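Local coordinates for octenoyl-coa reductase/carboxylase (Streptomyces sp., PDB 4A10), which binds NADP(H) and probably catalyses the reductive carboxylation of 2-octenoyl-CoA, at residues S73-T78 and G114-G119; I138-H143 and Q183-P188; A203-R208 and G231-Y236; T331-G336 and K356-H361. All coordinates share one frame; numbering follows the deposited sequence.

The four contacts follow one another along the chain without nesting. Contacts 1 and 2 belong to the GroES-like catalytic domain: their centres lie about 11 Å apart, and they share its mixed sheet, where strands 117-124 and 136-139 are neighbours and C117 O meets V139 N at 2.9 Å. Contacts 3 and 4, with centres about 13 Å apart, lie beside and in the parallel nucleotide-binding sheet, and meet where L233 CD2 packs on C335 SG at 3.9 Å. Between the pairs nothing touches; contacts 2 and 4 are farthest apart, about 24 Å between centres. NADP-binding residues in contacts 3 and 4, and W80 near contact 1, are consistent with a cofactor lying between the two domains.

Contact 1 (S73-T78 and G114-G119); sequences SINYNT and GSDCSG
The side chains of N75 and D116 cross at about a right angle, with the amide and carboxylate planes turned 50° from each other, so the two flat groups neither stack nor share a plane. ND2 of N75 stands 3.7 Å from OD2 of D116, a polar approach too long to be a clear hydrogen bond. S73 brings its OG to the same oxygen, OD2 of D116, at 3.5 Å. The firmer partners of this buried cluster lie outside: K408 binds S73 OG, and the backbone N of L201 holds D116 OD1 and so orients the carboxylate. The second amide, that of N77, has S115 OG near it, 3.4 Å from ND2. With CG of N77 between its backbone N and carbonyl carbon (chi1 55°), the amide is swung toward S115. This is the place in the GroES-like domain where strand 64-73 runs out into helix 76-83 and is faced by the turn leading into strand 117-124. An alanine in place of N77 would remove the amide lying against S115 and is likely to open a gap between helix and turn, close to the NADP-binding W80. A water ties the two together: it donates to S115 OG at 3.0 Å, accepts from G114 N, and lies 2.6 Å from T78 OG1. S115 OG also bonds to W164 O, so a small hydroxyl serves two partners here. G114 has backbone angles at which any CB would jam against the preceding carbonyl oxygen.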
loop_
_atom_site.group_PDB
_atom_site.type_symbol
_atom_site.label_atom_id
_atom_site.label_comp_id
_atom_site.label_asym_id
_atom_site.label_seq_id
_atom_site.Cartn_x
_atom_site.Cartn_y
_atom_site.Cartn_z
ATOM N N SER B 73 -4.939 -21.202 -27.630
ATOM C CA SER B 73 -4.762 -22.173 -26.572
ATOM C C SER B 73 -6.135 -22.476 -25.991
ATOM O O SER B 73 -7.072 -21.711 -26.197
ATOM C CB SER B 73 -3.825 -21.604 -25.492
ATOM O OG SER B 73 -4.555 -20.873 -24.503
ATOM N N ILE B 74 -6.257 -23.588 -25.272
ATOM C CA ILE B 74 -7.503 -23.890 -24.565
ATOM C C ILE B 74 -7.417 -23.341 -23.161
ATOM O O ILE B 74 -6.385 -23.493 -22.489
ATOM C CB ILE B 74 -7.799 -25.406 -24.498
ATOM C CG1 ILE B 74 -7.869 -26.014 -25.909
ATOM C CG2 ILE B 74 -9.101 -25.684 -23.693
ATOM C CD1 ILE B 74 -8.807 -25.290 -26.896
ATOM N N ASN B 75 -8.494 -22.684 -22.733
ATOM C CA ASN B 75 -8.610 -22.210 -21.369
ATOM C C ASN B 75 -9.872 -22.763 -20.751
ATOM O O ASN B 75 -10.759 -23.249 -21.453
ATOM C CB ASN B 75 -8.629 -20.679 -21.323
ATOM C CG ASN B 75 -7.284 -20.080 -21.641
ATOM O OD1 ASN B 75 -6.382 -20.087 -20.807
ATOM N ND2 ASN B 75 -7.135 -19.549 -22.853
ATOM N N TYR B 76 -9.965 -22.688 -19.435
ATOM C CA TYR B 76 -11.168 -23.172 -18.789
ATOM C C TYR B 76 -12.417 -22.390 -19.167
ATOM O O TYR B 76 -13.474 -22.975 -19.276
ATOM C CB TYR B 76 -10.987 -23.306 -17.287
ATOM C CG TYR B 76 -10.462 -24.679 -16.930
ATOM C CD1 TYR B 76 -11.294 -25.801 -17.023
ATOM C CD2 TYR B 76 -9.137 -24.866 -16.522
ATOM C CE1 TYR B 76 -10.824 -27.074 -16.713
ATOM C CE2 TYR B 76 -8.647 -26.154 -16.196
ATOM C CZ TYR B 76 -9.504 -27.250 -16.293
ATOM O OH TYR B 76 -9.063 -28.529 -15.994
ATOM N N ASN B 77 -12.300 -21.086 -19.431
ATOM C CA ASN B 77 -13.484 -20.361 -19.891
ATOM C C ASN B 77 -14.034 -20.885 -21.225
ATOM O O ASN B 77 -15.236 -20.829 -21.454
ATOM C CB ASN B 77 -13.349 -18.830 -19.833
ATOM C CG ASN B 77 -12.148 -18.295 -20.586
ATOM O OD1 ASN B 77 -11.483 -19.004 -21.348
ATOM N ND2 ASN B 77 -11.860 -17.015 -20.371
ATOM N N THR B 78 -13.143 -21.409 -22.069
ATOM C CA THR B 78 -13.509 -22.123 -23.296
ATOM C C THR B 78 -14.353 -23.395 -23.006
ATOM O O THR B 78 -15.360 -23.649 -23.676
ATOM C CB THR B 78 -12.229 -22.503 -24.106
ATOM O OG1 THR B 78 -11.360 -21.362 -24.189
ATOM C CG2 THR B 78 -12.567 -22.987 -25.514
ATOM N N GLY B 114 -12.262 -18.380 -27.607
ATOM C CA GLY B 114 -10.813 -18.267 -27.620
ATOM C C GLY B 114 -10.404 -16.957 -26.981
ATOM O O GLY B 114 -10.773 -15.880 -27.452
ATOM N N SER B 115 -9.639 -17.061 -25.903
ATOM C CA SER B 115 -9.346 -15.917 -25.055
ATOM C C SER B 115 -7.870 -15.501 -25.039
ATOM O O SER B 115 -7.501 -14.540 -24.349
ATOM C CB SER B 115 -9.863 -16.200 -23.650
ATOM O OG SER B 115 -11.289 -16.284 -23.652
ATOM N N ASP B 116 -7.066 -16.210 -25.837
ATOM C CA ASP B 116 -5.619 -16.045 -25.995
ATOM C C ASP B 116 -5.243 -16.196 -27.450
ATOM O O ASP B 116 -5.961 -16.838 -28.207
ATOM C CB ASP B 116 -4.896 -17.211 -25.310
ATOM C CG ASP B 116 -4.178 -16.794 -24.084
ATOM O OD1 ASP B 116 -3.795 -15.610 -24.020
ATOM O OD2 ASP B 116 -4.006 -17.643 -23.195
ATOM N N CYS B 117 -4.098 -15.656 -27.843
ATOM C CA CYS B 117 -3.550 -15.989 -29.145
ATOM C C CYS B 117 -2.281 -15.243 -29.492
ATOM O O CYS B 117 -1.918 -14.253 -28.854
ATOM C CB CYS B 117 -4.612 -15.827 -30.251
ATOM S SG CYS B 117 -4.610 -14.208 -31.037
ATOM N N SER B 118 -1.599 -15.742 -30.520
ATOM C CA SER B 118 -0.484 -15.037 -31.107
ATOM C C SER B 118 -0.747 -14.970 -32.590
ATOM O O SER B 118 -1.393 -15.859 -33.150
ATOM C CB SER B 118 0.845 -15.739 -30.800
ATOM O OG SER B 118 0.916 -17.024 -31.368
ATOM N N GLY B 119 -0.262 -13.919 -33.232
ATOM C CA GLY B 119 -0.526 -13.752 -34.640
ATOM C C GLY B 119 0.104 -12.525 -35.249
ATOM O O GLY B 119 1.025 -11.931 -34.696
HETATM O O HOH W 1 -12.233 -18.986 -24.685
#

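Contact 2 (I138-H143 and Q183-P188); sequences IVHPAH and QLLPKP
I138 and L185 form an antiparallel hydrogen-bonded pair, with I138 N to L185 O at 2.7 Å and a return bond from L185 N to I138 O; V139 and L184 form the adjoining non-hydrogen-bonded pair, and beyond it H140 N donates to Q183 O. The side chain of Q183 adds a fourth hydrogen bond: its NE2 donates to H140 O at 3.0 Å, nearly straight (172°) and with the acceptor in the amide plane. An extended chain (chi2 173°) carries the amide past V139 CG1 to that carbonyl, while OE1 is held by the backbone N of R180, which fixes the amide's rotation. Q183 CA also sits over one face of the H140 imidazole, 4.0 Å from its centroid, a CH-pi contact; the ring's NE2 bonds to ND1 of H365. These strands, 136-139 and 184-186, are neighbours in the mixed sheet of the GroES-like domain. On one face, V139 CG2 meets L184 CD2 at 3.7 Å, two branched apolar groups that bury well against V179. On the other, I138 lays CG2 beside L185 CB and pushes CD1 onto the aliphatic CG of K187 at 3.5 Å. The methylenes of K187 thus pack as an apolar group, while its NZ goes on to the carbonyl oxygens of P188, L191 and G421.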
loop_
_atom_site.group_PDB
_atom_site.type_symbol
_atom_site.label_atom_id
_atom_site.label_comp_id
_atom_site.label_asym_id
_atom_site.label_seq_id
_atom_site.Cartn_x
_atom_site.Cartn_y
_atom_site.Cartn_z
ATOM N N ILE B 138 0.919 -10.680 -29.513
ATOM C CA ILE B 138 0.248 -11.546 -28.592
ATOM C C ILE B 138 -1.018 -10.786 -28.196
ATOM O O ILE B 138 -1.052 -9.532 -28.208
ATOM C CB ILE B 138 1.213 -11.873 -27.417
ATOM C CG1 ILE B 138 1.551 -13.345 -27.406
ATOM C CG2 ILE B 138 0.815 -11.257 -26.056
ATOM C CD1 ILE B 138 2.597 -13.631 -28.418
ATOM N N VAL B 139 -2.083 -11.535 -27.923
ATOM C CA VAL B 139 -3.331 -10.932 -27.528
ATOM C C VAL B 139 -3.669 -11.488 -26.183
ATOM O O VAL B 139 -3.692 -12.702 -26.011
ATOM C CB VAL B 139 -4.504 -11.250 -28.481
ATOM C CG1 VAL B 139 -5.773 -10.582 -27.961
ATOM C CG2 VAL B 139 -4.209 -10.790 -29.908
ATOM N N HIS B 140 -3.917 -10.584 -25.238
ATOM C CA HIS B 140 -4.401 -10.970 -23.926
ATOM C C HIS B 140 -5.921 -10.659 -23.746
ATOM O O HIS B 140 -6.497 -9.872 -24.507
ATOM C CB HIS B 140 -3.520 -10.344 -22.828
ATOM C CG HIS B 140 -3.706 -8.869 -22.668
ATOM N ND1 HIS B 140 -4.821 -8.322 -22.069
ATOM C CD2 HIS B 140 -2.915 -7.826 -23.015
ATOM C CE1 HIS B 140 -4.714 -7.006 -22.057
ATOM N NE2 HIS B 140 -3.561 -6.678 -22.614
ATOM N N PRO B 141 -6.575 -11.297 -22.763
ATOM C CA PRO B 141 -8.061 -11.238 -22.716
ATOM C C PRO B 141 -8.780 -9.979 -22.213
ATOM O O PRO B 141 -9.996 -9.903 -22.380
ATOM C CB PRO B 141 -8.448 -12.424 -21.821
ATOM C CG PRO B 141 -7.193 -12.875 -21.174
ATOM C CD PRO B 141 -6.049 -12.459 -22.019
ATOM N N ALA B 142 -8.082 -9.010 -21.628
ATOM C CA ALA B 142 -8.763 -7.858 -21.034
ATOM C C ALA B 142 -9.306 -6.857 -22.069
ATOM O O ALA B 142 -8.577 -6.009 -22.581
ATOM C CB ALA B 142 -7.876 -7.172 -19.987
ATOM N N HIS B 143 -10.593 -6.998 -22.366
ATOM C CA HIS B 143 -11.331 -6.205 -23.345
ATOM C C HIS B 143 -12.080 -5.146 -22.536
ATOM O O HIS B 143 -13.096 -5.442 -21.897
ATOM C CB HIS B 143 -12.313 -7.143 -24.056
ATOM C CG HIS B 143 -13.033 -6.535 -25.225
ATOM N ND1 HIS B 143 -14.031 -5.597 -25.082
ATOM C CD2 HIS B 143 -12.942 -6.790 -26.551
ATOM C CE1 HIS B 143 -14.503 -5.273 -26.275
ATOM N NE2 HIS B 143 -13.866 -5.992 -27.183
ATOM N N GLN B 183 -5.518 -4.675 -26.177
ATOM C CA GLN B 183 -5.268 -6.089 -25.857
ATOM C C GLN B 183 -3.934 -6.593 -26.453
ATOM O O GLN B 183 -3.563 -7.729 -26.246
ATOM C CB GLN B 183 -6.374 -6.980 -26.403
ATOM C CG GLN B 183 -7.749 -6.794 -25.814
ATOM C CD GLN B 183 -8.764 -7.629 -26.566
ATOM O OE1 GLN B 183 -9.563 -7.103 -27.327
ATOM N NE2 GLN B 183 -8.697 -8.944 -26.392
ATOM N N LEU B 184 -3.233 -5.749 -27.208
ATOM C CA LEU B 184 -2.087 -6.209 -28.017
ATOM C C LEU B 184 -0.733 -5.991 -27.361
ATOM O O LEU B 184 -0.479 -4.945 -26.787
ATOM C CB LEU B 184 -2.080 -5.494 -29.363
ATOM C CG LEU B 184 -3.164 -5.850 -30.382
ATOM C CD1 LEU B 184 -2.984 -4.971 -31.605
ATOM C CD2 LEU B 184 -3.082 -7.340 -30.759
ATOM N N LEU B 185 0.148 -6.974 -27.473
ATOM C CA LEU B 185 1.542 -6.769 -27.072
ATOM C C LEU B 185 2.467 -7.420 -28.090
ATOM O O LEU B 185 2.047 -8.367 -28.763
ATOM C CB LEU B 185 1.795 -7.312 -25.650
ATOM C CG LEU B 185 1.127 -6.582 -24.477
ATOM C CD1 LEU B 185 1.119 -7.468 -23.218
ATOM C CD2 LEU B 185 1.803 -5.218 -24.193
ATOM N N PRO B 186 3.726 -6.928 -28.196
ATOM C CA PRO B 186 4.723 -7.543 -29.092
ATOM C C PRO B 186 4.990 -8.983 -28.722
ATOM O O PRO B 186 5.205 -9.284 -27.526
ATOM C CB PRO B 186 6.003 -6.724 -28.868
ATOM C CG PRO B 186 5.677 -5.632 -27.913
ATOM C CD PRO B 186 4.227 -5.711 -27.518
ATOM N N LYS B 187 4.950 -9.870 -29.722
ATOM C CA LYS B 187 5.370 -11.272 -29.544
ATOM C C LYS B 187 6.851 -11.337 -29.091
ATOM O O LYS B 187 7.696 -10.679 -29.701
ATOM C CB LYS B 187 5.180 -12.066 -30.850
ATOM C CG LYS B 187 5.314 -13.590 -30.697
ATOM C CD LYS B 187 5.365 -14.314 -32.046
ATOM C CE LYS B 187 6.340 -15.505 -32.039
ATOM N NZ LYS B 187 7.785 -15.055 -32.122
ATOM N N PRO B 188 7.160 -12.095 -28.016
ATOM C CA PRO B 188 8.549 -12.481 -27.676
ATOM C C PRO B 188 9.225 -13.160 -28.860
ATOM O O PRO B 188 8.833 -14.277 -29.232
ATOM C CB PRO B 188 8.353 -13.535 -26.589
ATOM C CG PRO B 188 7.097 -13.185 -25.953
ATOM C CD PRO B 188 6.212 -12.595 -27.005
#

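Contact 3 (A203-R208 and G231-Y236); sequences AGTAYR and GGLGSY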
loop_
_atom_site.group_PDB
_atom_site.type_symbol
_atom_site.label_atom_id
_atom_site.label_comp_id
_atom_site.label_asym_id
_atom_site.label_seq_id
_atom_site.Cartn_x
_atom_site.Cartn_y
_atom_site.Cartn_z
ATOM N N ALA B 203 -0.615 -16.938 -17.458
ATOM C CA ALA B 203 0.516 -16.234 -16.875
ATOM C C ALA B 203 0.134 -14.837 -16.350
ATOM O O ALA B 203 0.574 -14.433 -15.272
ATOM C CB ALA B 203 1.699 -16.176 -17.865
ATOM N N GLY B 204 -0.710 -14.116 -17.089
ATOM C CA GLY B 204 -1.189 -12.789 -16.645
ATOM C C GLY B 204 -1.995 -12.865 -15.346
ATOM O O GLY B 204 -1.797 -12.055 -14.405
ATOM N N THR B 205 -2.899 -13.843 -15.293
ATOM C CA THR B 205 -3.734 -14.080 -14.114
ATOM C C THR B 205 -2.867 -14.366 -12.870
ATOM O O THR B 205 -3.034 -13.728 -11.829
ATOM C CB THR B 205 -4.736 -15.227 -14.370
ATOM O OG1 THR B 205 -5.597 -14.863 -15.459
ATOM C CG2 THR B 205 -5.570 -15.515 -13.138
ATOM N N ALA B 206 -1.944 -15.320 -13.017
ATOM C CA ALA B 206 -0.981 -15.685 -11.972
ATOM C C ALA B 206 -0.125 -14.497 -11.572
ATOM O O ALA B 206 0.173 -14.309 -10.402
ATOM C CB ALA B 206 -0.095 -16.832 -12.440
ATOM N N TYR B 207 0.280 -13.701 -12.550
ATOM C CA TYR B 207 1.066 -12.512 -12.269
ATOM C C TYR B 207 0.270 -11.536 -11.390
ATOM O O TYR B 207 0.782 -11.006 -10.375
ATOM C CB TYR B 207 1.537 -11.844 -13.566
ATOM C CG TYR B 207 2.389 -10.638 -13.318
ATOM C CD1 TYR B 207 1.812 -9.417 -12.972
ATOM C CD2 TYR B 207 3.785 -10.717 -13.400
ATOM C CE1 TYR B 207 2.586 -8.303 -12.724
ATOM C CE2 TYR B 207 4.569 -9.615 -13.153
ATOM C CZ TYR B 207 3.968 -8.408 -12.806
ATOM O OH TYR B 207 4.746 -7.293 -12.541
ATOM N N ARG B 208 -0.979 -11.296 -11.782
ATOM C CA ARG B 208 -1.815 -10.416 -11.000
ATOM C C ARG B 208 -1.986 -10.975 -9.591
ATOM O O ARG B 208 -1.802 -10.266 -8.622
ATOM C CB ARG B 208 -3.168 -10.124 -11.657
ATOM C CG ARG B 208 -3.933 -9.025 -10.910
ATOM C CD ARG B 208 -5.314 -8.729 -11.499
ATOM N NE ARG B 208 -6.121 -7.843 -10.642
ATOM C CZ ARG B 208 -6.263 -6.525 -10.825
ATOM N NH1 ARG B 208 -5.649 -5.912 -11.835
ATOM N NH2 ARG B 208 -7.045 -5.811 -10.012
ATOM N N GLY B 231 -1.313 -27.702 -13.352
ATOM C CA GLY B 231 -2.194 -27.150 -14.381
ATOM C C GLY B 231 -1.694 -25.833 -14.956
ATOM O O GLY B 231 -0.593 -25.379 -14.651
ATOM N N GLY B 232 -2.515 -25.204 -15.788
ATOM C CA GLY B 232 -2.100 -23.998 -16.502
ATOM C C GLY B 232 -1.690 -22.862 -15.576
ATOM O O GLY B 232 -0.617 -22.254 -15.750
ATOM N N LEU B 233 -2.536 -22.583 -14.586
ATOM C CA LEU B 233 -2.284 -21.490 -13.652
ATOM C C LEU B 233 -1.138 -21.814 -12.708
ATOM O O LEU B 233 -0.267 -20.969 -12.482
ATOM C CB LEU B 233 -3.540 -21.195 -12.846
ATOM C CG LEU B 233 -3.830 -19.777 -12.375
ATOM C CD1 LEU B 233 -3.669 -18.744 -13.512
ATOM C CD2 LEU B 233 -5.245 -19.758 -11.839
ATOM N N GLY B 234 -1.129 -23.038 -12.165
ATOM C CA GLY B 234 -0.102 -23.429 -11.195
ATOM C C GLY B 234 1.282 -23.447 -11.823
ATOM O O GLY B 234 2.282 -23.184 -11.155
ATOM N N SER B 235 1.330 -23.736 -13.121
ATOM C CA SER B 235 2.584 -23.815 -13.875
ATOM C C SER B 235 3.312 -22.491 -13.976
ATOM O O SER B 235 4.556 -22.449 -13.928
ATOM C CB SER B 235 2.314 -24.339 -15.278
ATOM O OG SER B 235 2.110 -25.744 -15.267
ATOM N N TYR B 236 2.545 -21.411 -14.134
ATOM C CA TYR B 236 3.120 -20.088 -14.100
ATOM C C TYR B 236 3.335 -19.596 -12.652
ATOM O O TYR B 236 4.317 -18.911 -12.379
ATOM C CB TYR B 236 2.301 -19.119 -14.969
ATOM C CG TYR B 236 2.312 -19.519 -16.447
ATOM C CD1 TYR B 236 3.512 -19.503 -17.174
ATOM C CD2 TYR B 236 1.151 -19.926 -17.105
ATOM C CE1 TYR B 236 3.560 -19.873 -18.502
ATOM C CE2 TYR B 236 1.185 -20.302 -18.462
ATOM C CZ TYR B 236 2.399 -20.266 -19.145
ATOM O OH TYR B 236 2.503 -20.639 -20.458
#
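Helices 200-210 and 232-243 pack here through small and apolar side chains, the second being the helix that follows the glycine-rich turn of the nucleotide-binding domain. Their local axes come within 8.5 Å and cross at -58°. Alanines suit so close an approach: A203 CB lies over one face of the Y236 ring, 3.8 Å from its centroid and only 15° off the normal, a CH-pi contact. The ring is laid across A203 because its CG stands beside the backbone N, anti to the carbonyl carbon (chi1 -63°). The phenol end is held elsewhere, Y236 OH bonding to S199 OG and to the backbone N of A383. Replacing Y236 by an alanine would probably take the ring face away from the methyl of A203, open a gap between the helices and leave A383 N without its mate. One turn away, A206 CB packs on Y236 CB at 4.2 Å, and L233 CD1 reaches T205 CG2 at 3.8 Å. T205 divides its two branches, the methyl meeting the leucine while OG1 bonds back to L201 O. G231 O accepts from S235 N and, at 2.8 Å, from S235 OG, which reach it from opposite faces of its plane. Across the helices no hydrogen bond forms: the interface is apolar, held by close packing and CH-pi contact, and T205 and L233, which meet in it, are both NADP-binding residues.

Contact 4 (T331-G336 and K356-H361); sequences TVVTCG and KIVGSH
K356 O accepts a hydrogen bond from V332 N at 2.7 Å, while CB and CD of K356 pass T331 OG1 obliquely and the ammonium end runs on away from the neighbouring strand. I357 turns to the other face, where the branch methyl CG2 lies alongside T334 CG2 at 4.1 Å, pointing the same way. Beta-branched residues dominate here, as suits extended strands, and chi1 of -177° turns OG1 of T334 away from its own N, to E312, which leaves the methyl for I357. V358 grips the first strand twice, its N donating to V332 O and its O accepting from T334 N at 2.9 Å. On its own face V358 CB stands 3.8 Å from V333 CG2, and V358 CG2 meets T331 CG2 at 3.9 Å. G359 pairs with T334; a CB on it would lie 4.5 Å from T334 O, on the face of I357 and T334. S360 donates its N to T334 O at 2.9 Å, the donor nearly in line with the carbonyl (C=O...N 176°), and sets its CB against V333 CG1, with M209 and R208 of helix 200-210 nearby. H361, an NADP-binding residue, then swings its ring away from the first strand. Strand 356-359 is outermost within the chain, but K356, I357 and V358 pair antiparallel with a strand of a neighbouring subunit, so the sheet continues through the tetramer interface. The two strands run parallel, 18° apart, and are the last two of the six-stranded 3-2-1-4-5-6 order of a Rossmann fold, whose carboxyl ends lead to the cofactor.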
loop_
_atom_site.group_PDB
_atom_site.type_symbol
_atom_site.label_atom_id
_atom_site.label_comp_id
_atom_site.label_asym_id
_atom_site.label_seq_id
_atom_site.Cartn_x
_atom_site.Cartn_y
_atom_site.Cartn_z
ATOM N N THR B 331 -2.304 -14.345 3.433
ATOM C CA THR B 331 -3.241 -13.984 2.360
ATOM C C THR B 331 -3.607 -15.193 1.516
ATOM O O THR B 331 -2.736 -15.946 1.110
ATOM C CB THR B 331 -2.636 -12.884 1.426
ATOM O OG1 THR B 331 -2.461 -11.671 2.168
ATOM C CG2 THR B 331 -3.550 -12.575 0.247
ATOM N N VAL B 332 -4.897 -15.372 1.249
ATOM C CA VAL B 332 -5.362 -16.375 0.295
ATOM C C VAL B 332 -5.836 -15.674 -0.960
ATOM O O VAL B 332 -6.698 -14.818 -0.893
ATOM C CB VAL B 332 -6.556 -17.184 0.820
ATOM C CG1 VAL B 332 -7.013 -18.217 -0.255
ATOM C CG2 VAL B 332 -6.215 -17.864 2.141
ATOM N N VAL B 333 -5.266 -16.028 -2.102
ATOM C CA VAL B 333 -5.693 -15.437 -3.364
ATOM C C VAL B 333 -6.383 -16.533 -4.180
ATOM O O VAL B 333 -5.890 -17.655 -4.281
ATOM C CB VAL B 333 -4.527 -14.741 -4.109
ATOM C CG1 VAL B 333 -4.988 -14.129 -5.429
ATOM C CG2 VAL B 333 -3.990 -13.617 -3.262
ATOM N N THR B 334 -7.546 -16.207 -4.716
ATOM C CA THR B 334 -8.453 -17.221 -5.257
ATOM C C THR B 334 -9.214 -16.780 -6.504
ATOM O O THR B 334 -9.268 -15.591 -6.808
ATOM C CB THR B 334 -9.476 -17.697 -4.182
ATOM O OG1 THR B 334 -10.284 -18.739 -4.737
ATOM C CG2 THR B 334 -10.376 -16.552 -3.727
ATOM N N CYS B 335 -9.803 -17.762 -7.194
ATOM C CA CYS B 335 -10.584 -17.569 -8.423
ATOM C C CYS B 335 -12.083 -17.923 -8.299
ATOM O O CYS B 335 -12.942 -17.192 -8.814
ATOM C CB CYS B 335 -9.994 -18.411 -9.576
ATOM S SG CYS B 335 -8.326 -17.970 -10.228
ATOM N N GLY B 336 -12.410 -19.035 -7.631
ATOM C CA GLY B 336 -13.623 -19.796 -8.007
ATOM C C GLY B 336 -14.875 -20.064 -7.176
ATOM O O GLY B 336 -15.394 -21.189 -7.222
ATOM N N LYS B 356 -6.275 -12.371 5.126
ATOM C CA LYS B 356 -6.876 -11.681 3.982
ATOM C C LYS B 356 -7.156 -12.652 2.843
ATOM O O LYS B 356 -6.381 -13.589 2.613
ATOM C CB LYS B 356 -5.977 -10.544 3.471
ATOM C CG LYS B 356 -5.648 -9.463 4.505
ATOM C CD LYS B 356 -4.294 -8.810 4.189
ATOM C CE LYS B 356 -3.743 -8.011 5.374
ATOM N NZ LYS B 356 -4.582 -6.817 5.729
ATOM N N ILE B 357 -8.260 -12.411 2.138
ATOM C CA ILE B 357 -8.652 -13.195 0.965
ATOM C C ILE B 357 -8.753 -12.264 -0.238
ATOM O O ILE B 357 -9.536 -11.327 -0.233
ATOM C CB ILE B 357 -10.030 -13.888 1.159
ATOM C CG1 ILE B 357 -9.974 -14.894 2.304
ATOM C CG2 ILE B 357 -10.462 -14.597 -0.126
ATOM C CD1 ILE B 357 -11.305 -15.163 2.940
ATOM N N VAL B 358 -7.972 -12.525 -1.273
ATOM C CA VAL B 358 -8.029 -11.674 -2.432
ATOM C C VAL B 358 -8.622 -12.447 -3.619
ATOM O O VAL B 358 -8.056 -13.434 -4.091
ATOM C CB VAL B 358 -6.668 -10.982 -2.731
ATOM C CG1 VAL B 358 -6.815 -10.018 -3.887
ATOM C CG2 VAL B 358 -6.167 -10.210 -1.476
ATOM N N GLY B 359 -9.806 -12.004 -4.046
ATOM C CA GLY B 359 -10.489 -12.612 -5.183
ATOM C C GLY B 359 -9.948 -11.938 -6.422
ATOM O O GLY B 359 -9.983 -10.712 -6.530
ATOM N N SER B 360 -9.424 -12.727 -7.347
ATOM C CA SER B 360 -8.773 -12.160 -8.517
ATOM C C SER B 360 -9.019 -12.956 -9.794
ATOM O O SER B 360 -9.178 -14.173 -9.754
ATOM C CB SER B 360 -7.269 -12.053 -8.273
ATOM O OG SER B 360 -6.675 -11.220 -9.260
ATOM N N HIS B 361 -9.061 -12.266 -10.926
ATOM C CA HIS B 361 -8.933 -12.954 -12.189
ATOM C C HIS B 361 -8.360 -11.995 -13.203
ATOM O O HIS B 361 -8.357 -10.792 -12.968
ATOM C CB HIS B 361 -10.266 -13.579 -12.663
ATOM C CG HIS B 361 -11.181 -12.612 -13.338
ATOM N ND1 HIS B 361 -12.118 -11.875 -12.652
ATOM C CD2 HIS B 361 -11.302 -12.262 -14.638
ATOM C CE1 HIS B 361 -12.769 -11.100 -13.500
ATOM N NE2 HIS B 361 -12.300 -11.324 -14.714
#